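Local atomic coordinates of DNA mismatch repair protein MLH3 (Saccharomyces cerevisiae S288C, PDB entry 6RMN), a protein that takes part in DNA mismatch repair as a component of the MutLbeta heterodimer, correcting insertion-deletion loops that arise from replication, DNA damage or meiotic recombination. Residues B[50-53]-B[54-58]. Residues are numbered along the deposited sequence; the frame is centred on the assembly and turned at random.
Sequences ACDE and RIRLE. With ZN (zinc ion), chain C; ZN (zinc ion), chain D.
D52 and R56 form an i to i+4 salt bridge that illustrates how a helix pairs opposite charges on one flank. NE of R56 sits 3.5 Å from both OD1 and OD2 of D52, the long salt bridge running to OD1, with carboxylate and guanidinium planes 74° apart. The R56 chain runs extended from CG to NE, its methylenes passing the backbone O of D52. OD2 also accepts the backbone N-H of V198. An alanine in place of R56 would probably leave the D52 carboxylate without its charged mate on this helix. Elsewhere round the same turns, NH2 of R54 pairs with OE2 of E58 at 3.2 Å in a second salt bridge.

Backbone bonds hold the turn, from R54 N to A50 O (2.9 Å) through to L57 N and E53 O. SG of C51 touches CD1 of I55 at 4.0 Å.

E53 bridges two zinc ions: OE1 binds one at 2.0 Å, with H49, C194 and a residue of the partner protein chain, and OE2 the other at 2.3 Å, whose ligands include C225 and H227. OE2 also accepts the backbone N-H of A226. With CG anti to the backbone N (chi1 -177°), its extended chain carries the carboxylate to this dinuclear site of the C-terminal region.

Helix 48-69, which follows strand 43-47, packs E53, R56 and L57 against helix 183-196, while C51, D52, R54 and I55 meet helix 206-216.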
loop_
_atom_site.group_PDB
_atom_site.type_symbol
_atom_site.label_atom_id
_atom_site.label_comp_id
_atom_site.label_asym_id
_atom_site.label_seq_id
_atom_site.Cartn_x
_atom_site.Cartn_y
_atom_site.Cartn_z
ATOM N N ALA B 50 4.308 -8.703 -13.660
ATOM C CA ALA B 50 5.771 -8.783 -13.592
ATOM C C ALA B 50 6.235 -9.377 -12.265
ATOM O O ALA B 50 7.139 -10.207 -12.248
ATOM C CB ALA B 50 6.382 -7.400 -13.788
ATOM N N CYS B 51 5.587 -8.967 -11.165
ATOM C CA CYS B 51 5.820 -9.435 -9.802
ATOM C C CYS B 51 5.612 -10.954 -9.713
ATOM O O CYS B 51 6.505 -11.668 -9.268
ATOM C CB CYS B 51 4.894 -8.693 -8.838
ATOM S SG CYS B 51 5.035 -9.237 -7.120
ATOM N N ASP B 52 4.434 -11.434 -10.141
ATOM C CA ASP B 52 4.049 -12.839 -10.129
ATOM C C ASP B 52 4.935 -13.683 -11.061
ATOM O O ASP B 52 5.425 -14.742 -10.645
ATOM C CB ASP B 52 2.553 -12.988 -10.484
ATOM C CG ASP B 52 1.941 -14.310 -10.052
ATOM O OD1 ASP B 52 2.500 -14.959 -9.113
ATOM O OD2 ASP B 52 0.901 -14.695 -10.625
ATOM N N GLU B 53 5.172 -13.185 -12.295
ATOM C CA GLU B 53 6.029 -13.812 -13.310
ATOM C C GLU B 53 7.462 -13.998 -12.786
ATOM O O GLU B 53 8.043 -15.060 -13.009
ATOM C CB GLU B 53 6.022 -12.973 -14.593
ATOM C CG GLU B 53 6.817 -13.532 -15.755
ATOM C CD GLU B 53 6.747 -12.599 -16.941
ATOM O OE1 GLU B 53 5.665 -12.508 -17.565
ATOM O OE2 GLU B 53 7.755 -11.909 -17.209
ATOM N N ARG B 54 8.000 -12.990 -12.065
ATOM C CA ARG B 54 9.324 -13.027 -11.457
ATOM C C ARG B 54 9.454 -14.139 -10.402
ATOM O O ARG B 54 10.437 -14.897 -10.419
ATOM C CB ARG B 54 9.678 -11.671 -10.828
ATOM C CG ARG B 54 11.088 -11.643 -10.242
ATOM C CD ARG B 54 12.065 -11.526 -11.377
ATOM N NE ARG B 54 13.021 -12.612 -11.407
ATOM C CZ ARG B 54 14.000 -12.710 -12.296
ATOM N NH1 ARG B 54 14.137 -11.794 -13.249
ATOM N NH2 ARG B 54 14.844 -13.725 -12.245
ATOM N N ILE B 55 8.486 -14.193 -9.466
ATOM C CA ILE B 55 8.432 -15.194 -8.395
ATOM C C ILE B 55 8.385 -16.586 -9.031
ATOM O O ILE B 55 9.076 -17.497 -8.571
ATOM C CB ILE B 55 7.196 -14.964 -7.446
ATOM C CG1 ILE B 55 7.271 -13.591 -6.727
ATOM C CG2 ILE B 55 7.041 -16.112 -6.423
ATOM C CD1 ILE B 55 5.923 -13.024 -6.293
ATOM N N ARG B 56 7.539 -16.737 -10.066
ATOM C CA ARG B 56 7.311 -17.997 -10.764
ATOM C C ARG B 56 8.535 -18.482 -11.517
ATOM O O ARG B 56 8.809 -19.678 -11.480
ATOM C CB ARG B 56 6.077 -17.902 -11.669
ATOM C CG ARG B 56 4.778 -17.990 -10.891
ATOM C CD ARG B 56 3.569 -17.889 -11.798
ATOM N NE ARG B 56 2.313 -17.881 -11.033
ATOM C CZ ARG B 56 1.648 -18.969 -10.650
ATOM N NH1 ARG B 56 2.101 -20.174 -10.956
ATOM N NH2 ARG B 56 0.530 -18.857 -9.950
ATOM N N LEU B 57 9.289 -17.556 -12.152
ATOM C CA LEU B 57 10.510 -17.853 -12.893
ATOM C C LEU B 57 11.599 -18.376 -11.983
ATOM O O LEU B 57 12.169 -19.427 -12.261
ATOM C CB LEU B 57 11.020 -16.636 -13.699
ATOM C CG LEU B 57 12.307 -16.890 -14.496
ATOM C CD1 LEU B 57 12.038 -17.747 -15.739
ATOM C CD2 LEU B 57 12.998 -15.611 -14.822
ATOM N N GLU B 58 11.867 -17.666 -10.893
ATOM C CA GLU B 58 12.885 -18.065 -9.923
ATOM C C GLU B 58 12.596 -19.457 -9.288
ATOM O O GLU B 58 13.548 -20.189 -9.002
ATOM C CB GLU B 58 13.094 -16.963 -8.881
ATOM C CG GLU B 58 13.622 -15.681 -9.508
ATOM C CD GLU B 58 14.443 -14.784 -8.606
ATOM O OE1 GLU B 58 14.670 -15.175 -7.439
ATOM O OE2 GLU B 58 14.871 -13.700 -9.066
HETATM ZN ZN ZN C . 4.512 -11.756 -18.976
HETATM ZN ZN ZN D . 7.950 -10.248 -18.831
#